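Local atomic coordinates of fimbrium subunit Fim1C (Bacteroides vulgatus, PDB entry 4QB7), a protein that probably forms part of the tip of fimbriae, the cell-surface filaments that mediate adhesion and biofilm formation. Residues I42-T47 / T59-Y65; T92-Y96 / V160-F164. All coordinates share one frame; numbering follows the deposited sequence.

Contact 1. Residues I42-T47 / T59-Y65. With SO4 (sulfate ion), chain D.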
ATOM      1  N   ILE A  42      11.321  -5.188  15.385  1.00 46.32           N
ATOM      2  CA  ILE A  42      11.095  -4.330  16.550  1.00 45.77           C
ATOM      3  C   ILE A  42      12.284  -3.436  16.843  1.00 49.51           C
ATOM      4  O   ILE A  42      13.425  -3.891  16.794  1.00 49.92           O
ATOM      5  CB  ILE A  42      10.795  -5.184  17.824  1.00 48.90           C
ATOM      6  CG1 ILE A  42       9.751  -6.286  17.566  1.00 48.54           C
ATOM      7  CG2 ILE A  42      10.410  -4.301  19.029  1.00 49.60           C
ATOM      8  CD1 ILE A  42       9.641  -7.339  18.693  1.00 48.05           C
ATOM      9  N   PHE A  43      11.989  -2.182  17.218  1.00 45.63           N
ATOM     10  CA  PHE A  43      12.893  -1.188  17.781  1.00 45.24           C
ATOM     11  C   PHE A  43      12.477  -1.008  19.210  1.00 47.21           C
ATOM     12  O   PHE A  43      11.281  -0.912  19.473  1.00 46.79           O
ATOM     13  CB  PHE A  43      12.829   0.148  17.050  1.00 47.75           C
ATOM     14  CG  PHE A  43      13.323   0.164  15.626  1.00 51.36           C
ATOM     15  CD1 PHE A  43      12.448  -0.078  14.567  1.00 56.85           C
ATOM     16  CD2 PHE A  43      14.624   0.551  15.331  1.00 54.21           C
ATOM     17  CE1 PHE A  43      12.888   0.011  13.236  1.00 58.59           C
ATOM     18  CE2 PHE A  43      15.072   0.619  14.009  1.00 58.41           C
ATOM     19  CZ  PHE A  43      14.202   0.354  12.970  1.00 57.79           C
ATOM     20  N   ALA A  44      13.420  -1.002  20.151  1.00 43.47           N
ATOM     21  CA  ALA A  44      13.099  -0.783  21.552  1.00 42.07           C
ATOM     22  C   ALA A  44      14.138   0.133  22.182  1.00 46.80           C
ATOM     23  O   ALA A  44      15.341  -0.070  22.035  1.00 46.63           O
ATOM     24  CB  ALA A  44      12.988  -2.095  22.296  1.00 42.46           C
ATOM     25  N   TYR A  45      13.647   1.172  22.859  1.00 43.18           N
ATOM     26  CA  TYR A  45      14.431   2.225  23.496  1.00 42.01           C
ATOM     27  C   TYR A  45      14.195   2.225  24.999  1.00 46.45           C
ATOM     28  O   TYR A  45      13.101   2.538  25.474  1.00 46.70           O
ATOM     29  CB  TYR A  45      14.019   3.593  22.903  1.00 41.81           C
ATOM     30  CG  TYR A  45      14.222   3.771  21.413  1.00 41.50           C
ATOM     31  CD1 TYR A  45      13.414   3.105  20.490  1.00 42.50           C
ATOM     32  CD2 TYR A  45      15.123   4.705  20.923  1.00 43.41           C
ATOM     33  CE1 TYR A  45      13.565   3.298  19.114  1.00 38.86           C
ATOM     34  CE2 TYR A  45      15.259   4.928  19.549  1.00 44.87           C
ATOM     35  CZ  TYR A  45      14.510   4.188  18.651  1.00 46.66           C
ATOM     36  OH  TYR A  45      14.666   4.384  17.305  1.00 52.35           O
ATOM     37  N   GLN A  46      15.210   1.868  25.748  1.00 43.55           N
ATOM     38  CA  GLN A  46      15.121   1.890  27.204  1.00 43.24           C
ATOM     39  C   GLN A  46      15.479   3.301  27.739  1.00 46.35           C
ATOM     40  O   GLN A  46      16.535   3.854  27.405  1.00 44.08           O
ATOM     41  CB  GLN A  46      16.012   0.814  27.837  1.00 44.24           C
ATOM     42  CG  GLN A  46      15.767   0.680  29.323  1.00 49.46           C
ATOM     43  CD  GLN A  46      16.697  -0.304  29.934  1.00 63.48           C
ATOM     44  OE1 GLN A  46      16.283  -1.345  30.436  1.00 65.07           O
ATOM     45  NE2 GLN A  46      17.981   0.003  29.891  1.00 57.59           N
ATOM     46  N   THR A  47      14.560   3.876  28.531  1.00 42.74           N
ATOM     47  CA  THR A  47      14.700   5.181  29.166  1.00 42.91           C
ATOM     48  C   THR A  47      14.595   5.000  30.679  1.00 49.82           C
ATOM     49  O   THR A  47      14.274   3.912  31.171  1.00 51.09           O
ATOM     50  CB  THR A  47      13.609   6.187  28.677  1.00 46.67           C
ATOM     51  OG1 THR A  47      12.371   5.935  29.348  1.00 46.29           O
ATOM     52  CG2 THR A  47      13.428   6.240  27.162  1.00 39.87           C
ATOM     53  N   THR A  59      18.205   9.487  23.068  1.00 47.80           N
ATOM     54  CA  THR A  59      18.092   8.033  23.239  1.00 46.09           C
ATOM     55  C   THR A  59      18.180   7.338  21.877  1.00 51.37           C
ATOM     56  O   THR A  59      17.497   7.745  20.926  1.00 50.59           O
ATOM     57  CB  THR A  59      16.797   7.635  23.970  1.00 49.47           C
ATOM     58  OG1 THR A  59      16.694   8.388  25.170  1.00 57.34           O
ATOM     59  CG2 THR A  59      16.758   6.152  24.338  1.00 43.36           C
ATOM     60  N   THR A  60      19.011   6.279  21.798  1.00 48.87           N
ATOM     61  CA  THR A  60      19.196   5.455  20.598  1.00 48.83           C
ATOM     62  C   THR A  60      18.437   4.124  20.780  1.00 51.89           C
ATOM     63  O   THR A  60      18.127   3.796  21.930  1.00 51.32           O
ATOM     64  CB  THR A  60      20.712   5.216  20.309  1.00 56.09           C
ATOM     65  OG1 THR A  60      21.293   4.323  21.266  1.00 57.63           O
ATOM     66  CG2 THR A  60      21.510   6.502  20.181  1.00 49.90           C
ATOM     67  N   PRO A  61      18.150   3.319  19.707  1.00 47.20           N
ATOM     68  CA  PRO A  61      17.468   2.014  19.920  1.00 45.68           C
ATOM     69  C   PRO A  61      18.401   1.057  20.658  1.00 50.29           C
ATOM     70  O   PRO A  61      18.971   0.119  20.099  1.00 51.68           O
ATOM     71  CB  PRO A  61      17.133   1.551  18.497  1.00 46.38           C
ATOM     72  CG  PRO A  61      18.117   2.226  17.643  1.00 51.16           C
ATOM     73  CD  PRO A  61      18.438   3.544  18.272  1.00 47.36           C
ATOM     74  N   ASN A  62      18.584   1.346  21.934  1.00 46.73           N
ATOM     75  CA  ASN A  62      19.558   0.698  22.816  1.00 46.66           C
ATOM     76  C   ASN A  62      19.125  -0.647  23.384  1.00 51.74           C
ATOM     77  O   ASN A  62      19.930  -1.298  24.041  1.00 53.77           O
ATOM     78  CB  ASN A  62      19.865   1.645  23.967  1.00 40.36           C
ATOM     79  CG  ASN A  62      18.652   2.027  24.793  1.00 54.49           C
ATOM     80  OD1 ASN A  62      17.696   1.274  24.927  1.00 46.27           O
ATOM     81  ND2 ASN A  62      18.675   3.192  25.404  1.00 46.43           N
ATOM     82  N   PHE A  63      17.864  -1.046  23.192  1.00 47.56           N
ATOM     83  CA  PHE A  63      17.320  -2.276  23.774  1.00 45.63           C
ATOM     84  C   PHE A  63      17.050  -3.337  22.718  1.00 48.16           C
ATOM     85  O   PHE A  63      17.284  -4.509  22.964  1.00 49.00           O
ATOM     86  CB  PHE A  63      16.041  -1.945  24.547  1.00 46.70           C
ATOM     87  CG  PHE A  63      15.625  -3.035  25.489  1.00 48.64           C
ATOM     88  CD1 PHE A  63      16.282  -3.215  26.705  1.00 51.51           C
ATOM     89  CD2 PHE A  63      14.583  -3.897  25.162  1.00 50.19           C
ATOM     90  CE1 PHE A  63      15.906  -4.240  27.567  1.00 52.38           C
ATOM     91  CE2 PHE A  63      14.204  -4.917  26.030  1.00 52.55           C
ATOM     92  CZ  PHE A  63      14.875  -5.091  27.215  1.00 51.39           C
HETATM   93  N   MSE A  64      16.516  -2.939  21.558  1.00 42.02           N
HETATM   94  CA  MSE A  64      16.267  -3.836  20.430  1.00 39.27           C
HETATM   95  C   MSE A  64      16.499  -3.032  19.175  1.00 45.55           C
HETATM   96  O   MSE A  64      16.012  -1.911  19.095  1.00 45.96           O
HETATM   97  CB  MSE A  64      14.827  -4.434  20.450  1.00 38.85           C
HETATM   98  CG  MSE A  64      14.590  -5.538  21.490  1.00 41.95           C
HETATM   99 SE   MSE A  64      12.807  -6.279  21.305  0.75 44.64          SE
HETATM  100  CE  MSE A  64      12.790  -7.470  22.765  1.00 42.09           C
ATOM    101  N   TYR A  65      17.262  -3.564  18.214  1.00 44.07           N
ATOM    102  CA  TYR A  65      17.480  -2.877  16.942  1.00 44.73           C
ATOM    103  C   TYR A  65      17.110  -3.840  15.843  1.00 50.25           C
ATOM    104  O   TYR A  65      17.840  -4.808  15.601  1.00 52.75           O
ATOM    105  CB  TYR A  65      18.922  -2.324  16.773  1.00 46.76           C
ATOM    106  CG  TYR A  65      19.092  -1.648  15.430  1.00 48.71           C
ATOM    107  CD1 TYR A  65      18.578  -0.374  15.200  1.00 49.65           C
ATOM    108  CD2 TYR A  65      19.629  -2.339  14.344  1.00 50.08           C
ATOM    109  CE1 TYR A  65      18.626   0.208  13.931  1.00 49.20           C
ATOM    110  CE2 TYR A  65      19.675  -1.768  13.071  1.00 50.49           C
ATOM    111  CZ  TYR A  65      19.192  -0.487  12.875  1.00 53.66           C
ATOM    112  OH  TYR A  65      19.259   0.075  11.625  1.00 56.58           O
TER
HETATM  113  S   SO4 D 403      21.572   5.588  24.750  0.70 50.92           S
HETATM  114  O1  SO4 D 403      20.167   5.888  24.667  0.70 49.22           O
HETATM  115  O2  SO4 D 403      22.266   6.829  25.045  0.70 54.61           O
HETATM  116  O3  SO4 D 403      21.797   4.616  25.821  0.70 53.07           O
HETATM  117  O4  SO4 D 403      22.111   5.045  23.521  0.70 47.63           O
HETATM  118  O   HOH W   1      17.194   7.215  27.922  1.00 49.93           O

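Contact 2. Residues T92-Y96 / V160-F164. With SO4 (sulfate ion), chain M.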
ATOM      1  N   THR A  92      10.283   1.781  25.299  1.00 42.59           N
ATOM      2  CA  THR A  92       9.430   2.263  24.228  1.00 41.09           C
ATOM      3  C   THR A  92       9.702   1.407  22.996  1.00 44.64           C
ATOM      4  O   THR A  92      10.859   1.214  22.588  1.00 44.55           O
ATOM      5  CB  THR A  92       9.618   3.771  23.995  1.00 40.53           C
ATOM      6  OG1 THR A  92       8.933   4.442  25.033  1.00 42.35           O
ATOM      7  CG2 THR A  92       9.011   4.245  22.679  1.00 34.53           C
ATOM      8  N   PHE A  93       8.616   0.905  22.405  1.00 39.50           N
ATOM      9  CA  PHE A  93       8.667   0.036  21.248  1.00 37.44           C
ATOM     10  C   PHE A  93       8.092   0.715  20.022  1.00 43.02           C
ATOM     11  O   PHE A  93       7.243   1.604  20.123  1.00 41.74           O
ATOM     12  CB  PHE A  93       7.907  -1.278  21.541  1.00 37.59           C
ATOM     13  CG  PHE A  93       8.455  -2.068  22.712  1.00 38.01           C
ATOM     14  CD1 PHE A  93       8.040  -1.796  24.012  1.00 39.52           C
ATOM     15  CD2 PHE A  93       9.388  -3.083  22.515  1.00 39.49           C
ATOM     16  CE1 PHE A  93       8.571  -2.506  25.097  1.00 40.44           C
ATOM     17  CE2 PHE A  93       9.913  -3.794  23.597  1.00 42.09           C
ATOM     18  CZ  PHE A  93       9.487  -3.514  24.882  1.00 39.58           C
ATOM     19  N   PHE A  94       8.607   0.291  18.858  1.00 40.98           N
ATOM     20  CA  PHE A  94       8.183   0.604  17.490  1.00 40.42           C
ATOM     21  C   PHE A  94       8.313  -0.683  16.698  1.00 42.90           C
ATOM     22  O   PHE A  94       9.136  -1.536  17.047  1.00 42.45           O
ATOM     23  CB  PHE A  94       9.019   1.739  16.854  1.00 41.94           C
ATOM     24  CG  PHE A  94       8.989   3.034  17.619  1.00 42.61           C
ATOM     25  CD1 PHE A  94       7.940   3.935  17.454  1.00 43.78           C
ATOM     26  CD2 PHE A  94      10.004   3.353  18.516  1.00 43.33           C
ATOM     27  CE1 PHE A  94       7.914   5.133  18.174  1.00 44.16           C
ATOM     28  CE2 PHE A  94       9.984   4.561  19.223  1.00 44.53           C
ATOM     29  CZ  PHE A  94       8.929   5.428  19.063  1.00 42.06           C
ATOM     30  N   ALA A  95       7.532  -0.834  15.640  1.00 37.66           N
ATOM     31  CA  ALA A  95       7.605  -2.034  14.818  1.00 36.77           C
ATOM     32  C   ALA A  95       7.210  -1.711  13.389  1.00 41.57           C
ATOM     33  O   ALA A  95       6.475  -0.750  13.169  1.00 38.61           O
ATOM     34  CB  ALA A  95       6.697  -3.114  15.384  1.00 36.77           C
ATOM     35  N   TYR A  96       7.695  -2.511  12.430  1.00 40.15           N
ATOM     36  CA  TYR A  96       7.353  -2.404  11.004  1.00 40.58           C
ATOM     37  C   TYR A  96       7.254  -3.825  10.414  1.00 43.94           C
ATOM     38  O   TYR A  96       7.756  -4.799  10.990  1.00 42.67           O
ATOM     39  CB  TYR A  96       8.395  -1.537  10.221  1.00 41.90           C
ATOM     40  CG  TYR A  96       9.679  -2.281   9.939  1.00 42.58           C
ATOM     41  CD1 TYR A  96      10.649  -2.432  10.926  1.00 44.08           C
ATOM     42  CD2 TYR A  96       9.871  -2.949   8.727  1.00 42.94           C
ATOM     43  CE1 TYR A  96      11.769  -3.233  10.724  1.00 43.74           C
ATOM     44  CE2 TYR A  96      10.974  -3.778   8.525  1.00 43.49           C
ATOM     45  CZ  TYR A  96      11.917  -3.918   9.531  1.00 46.97           C
ATOM     46  OH  TYR A  96      13.033  -4.689   9.336  1.00 48.15           O
ATOM     47  N   VAL A 160       3.980  -7.063  25.043  1.00 43.39           N
ATOM     48  CA  VAL A 160       3.919  -5.910  24.161  1.00 42.54           C
ATOM     49  C   VAL A 160       2.930  -6.265  23.062  1.00 47.60           C
ATOM     50  O   VAL A 160       3.171  -7.203  22.301  1.00 48.36           O
ATOM     51  CB  VAL A 160       5.314  -5.462  23.616  1.00 44.54           C
ATOM     52  CG1 VAL A 160       5.202  -4.152  22.863  1.00 42.85           C
ATOM     53  CG2 VAL A 160       6.325  -5.327  24.751  1.00 44.36           C
ATOM     54  N   GLN A 161       1.785  -5.575  23.019  1.00 43.53           N
ATOM     55  CA  GLN A 161       0.812  -5.848  21.970  1.00 42.21           C
ATOM     56  C   GLN A 161       0.964  -4.840  20.834  1.00 47.19           C
ATOM     57  O   GLN A 161       0.634  -3.660  20.997  1.00 47.68           O
ATOM     58  CB  GLN A 161      -0.630  -5.845  22.485  1.00 43.61           C
ATOM     59  CG  GLN A 161      -1.578  -6.324  21.379  1.00 55.36           C
ATOM     60  CD  GLN A 161      -3.035  -6.082  21.624  1.00 72.37           C
ATOM     61  OE1 GLN A 161      -3.461  -4.985  22.001  1.00 67.81           O
ATOM     62  NE2 GLN A 161      -3.842  -7.085  21.313  1.00 67.33           N
ATOM     63  N   PHE A 162       1.419  -5.323  19.670  1.00 42.09           N
ATOM     64  CA  PHE A 162       1.584  -4.501  18.494  1.00 39.88           C
ATOM     65  C   PHE A 162       0.268  -4.443  17.743  1.00 45.41           C
ATOM     66  O   PHE A 162      -0.501  -5.395  17.753  1.00 45.97           O
ATOM     67  CB  PHE A 162       2.724  -5.026  17.611  1.00 40.60           C
ATOM     68  CG  PHE A 162       4.066  -5.045  18.305  1.00 40.86           C
ATOM     69  CD1 PHE A 162       4.857  -3.900  18.362  1.00 42.22           C
ATOM     70  CD2 PHE A 162       4.538  -6.209  18.916  1.00 42.04           C
ATOM     71  CE1 PHE A 162       6.082  -3.908  19.039  1.00 43.15           C
ATOM     72  CE2 PHE A 162       5.766  -6.220  19.590  1.00 44.77           C
ATOM     73  CZ  PHE A 162       6.528  -5.067  19.654  1.00 43.04           C
ATOM     74  N   LYS A 163       0.007  -3.300  17.129  1.00 42.25           N
ATOM     75  CA  LYS A 163      -1.180  -2.933  16.367  1.00 41.93           C
ATOM     76  C   LYS A 163      -0.634  -2.260  15.129  1.00 45.24           C
ATOM     77  O   LYS A 163      -0.117  -1.153  15.223  1.00 44.87           O
ATOM     78  CB  LYS A 163      -2.023  -1.979  17.238  1.00 45.29           C
ATOM     79  CG  LYS A 163      -3.536  -2.060  17.156  1.00 59.64           C
ATOM     80  CD  LYS A 163      -4.036  -1.879  18.594  1.00 76.50           C
ATOM     81  CE  LYS A 163      -5.442  -1.354  18.762  1.00 87.51           C
ATOM     82  NZ  LYS A 163      -5.898  -1.518  20.180  1.00 88.09           N
ATOM     83  N   PHE A 164      -0.608  -2.975  14.002  1.00 41.81           N
ATOM     84  CA  PHE A 164      -0.031  -2.476  12.765  1.00 40.30           C
ATOM     85  C   PHE A 164      -1.016  -1.674  11.933  1.00 45.12           C
ATOM     86  O   PHE A 164      -2.170  -2.074  11.772  1.00 45.00           O
ATOM     87  CB  PHE A 164       0.508  -3.644  11.943  1.00 41.23           C
ATOM     88  CG  PHE A 164       1.752  -4.233  12.558  1.00 42.16           C
ATOM     89  CD1 PHE A 164       2.975  -3.572  12.463  1.00 43.52           C
ATOM     90  CD2 PHE A 164       1.709  -5.459  13.212  1.00 43.82           C
ATOM     91  CE1 PHE A 164       4.127  -4.119  13.029  1.00 44.61           C
ATOM     92  CE2 PHE A 164       2.862  -5.993  13.802  1.00 46.69           C
ATOM     93  CZ  PHE A 164       4.065  -5.327  13.693  1.00 44.45           C
TER
HETATM   94  S   SO4 M 412      -7.624  -7.354  22.187  0.60 90.85           S
HETATM   95  O1  SO4 M 412      -9.003  -7.843  22.280  0.60 90.65           O
HETATM   96  O2  SO4 M 412      -7.587  -5.895  22.366  0.60 89.88           O
HETATM   97  O3  SO4 M 412      -6.808  -7.986  23.226  0.60 90.91           O
HETATM   98  O4  SO4 M 412      -7.095  -7.711  20.870  0.60 91.19           O

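Contact 1. Residues I42-T47 / T59-Y65
N62 grips the backbone of Q46 at two points. Its OD1 accepts from Q46 N at 2.7 Å, nearly straight at 165°, while its ND2 donates to Q46 O at 3.0 Å. Both bonds lie in the plane of the accepting carbonyl, on a lone pair, so the side-chain amide pairs with Q46 much as a backbone peptide group of a partner strand would. CG of N62 tucked between its own backbone N and carbonyl carbon (chi1 59°) brings the amide up beside Q46. Next along, the carbonyl oxygen of A44 takes two donors from one face of its plane: F63 N at 2.9 Å and M64 N at 3.1 Å. A44 N answers by donating to M64 O. Two residues thus oppose one, the classic beta bulge, and just before it P61 centres an inverse gamma turn. After the turn and the bulge, strand 64-72 starts its antiparallel pairing with 40-47 at M64 opposite A44. On the side of A44, its CB meets CB of selenomethionine M64 and the ring edge of F63, while SE of M64 lies alongside CG2 of I42. On the other side, the Y45 ring lies flat against the turn, with P61 CA 3.7 Å from its centroid, and the edge of F43 points to the face of Y65 in an offset edge-to-face pair (planes 83° apart). With an alanine here instead of Y45, P61 would probably lose the surface it rests on and W52 its edge-to-face partner. Farther out, a sulfate, probably from the crystallisation liquor, accepts from T60 N, T60 OG1 and the same N62 ND2 that holds Q46. Y65 OH bonds to S114 O, and T59 OG1 to E55 O of helix 52-55.

Contact 2. Residues T92-Y96 / V160-F164
Y96, whose backbone N meets the ring edge of F164, has a hydroxyl oxygen held by two partners, N66 OD1 and E100 N. Between the two segments themselves no hydrogen bond forms; the contact is apolar, made by side chains that meet from two strands of the same curled sheet. V160 sets CG2 over one face of the F93 ring, 3.8 Å from the centroid and displaced toward the rim. CG1 of V160, anti to the backbone N (chi1 -172°), reaches CG and CD1 of the same ring, so both methyls of the valine bear on F93. The small methyl of A95 serves two rings at once: its CB lies 3.6 Å from F162 CD1 and 3.6 Å from F164 CE1. F162 CE1 also comes within 4.1 Å of F93 CB, linking the two halves of the cluster. Beyond it, F40 makes edge-to-face pairs with both F162 and F164. The axes of 92-96 and 160-162 approach to 8.9 Å with their directions 34° apart, a roughly parallel course that follows from their shared neighbour: strand 141-143 runs antiparallel to each. F93 and F162 also pack on I42 of strand 40-47, while helix 30-36 meets F164 through T30 and L34.

How the contacts relate
The two contacts lie in series along the chain, contact 1 closing before contact 2 opens, with centres about 12 Å apart. Strands 40-47 and 90-97 join them as antiparallel neighbours in one curled, mixed sheet: Y45 N lies 2.8 Å from T92 O, and F43 N 2.9 Å from F94 O, probable hydrogen bonds both. Contact 1 pairs 40-47 with its other neighbour, 64-72, whereas contact 2 joins 90-97 to 159-178 through side chains, probably across the inside of the sheet's curl. Backbone pairing and side-chain packing thus meet in one sheet of this fimbrillin-like fold, of the transthyretin clan: 40-47, flanked on both sides, also lends I42 to the apolar cluster of contact 2.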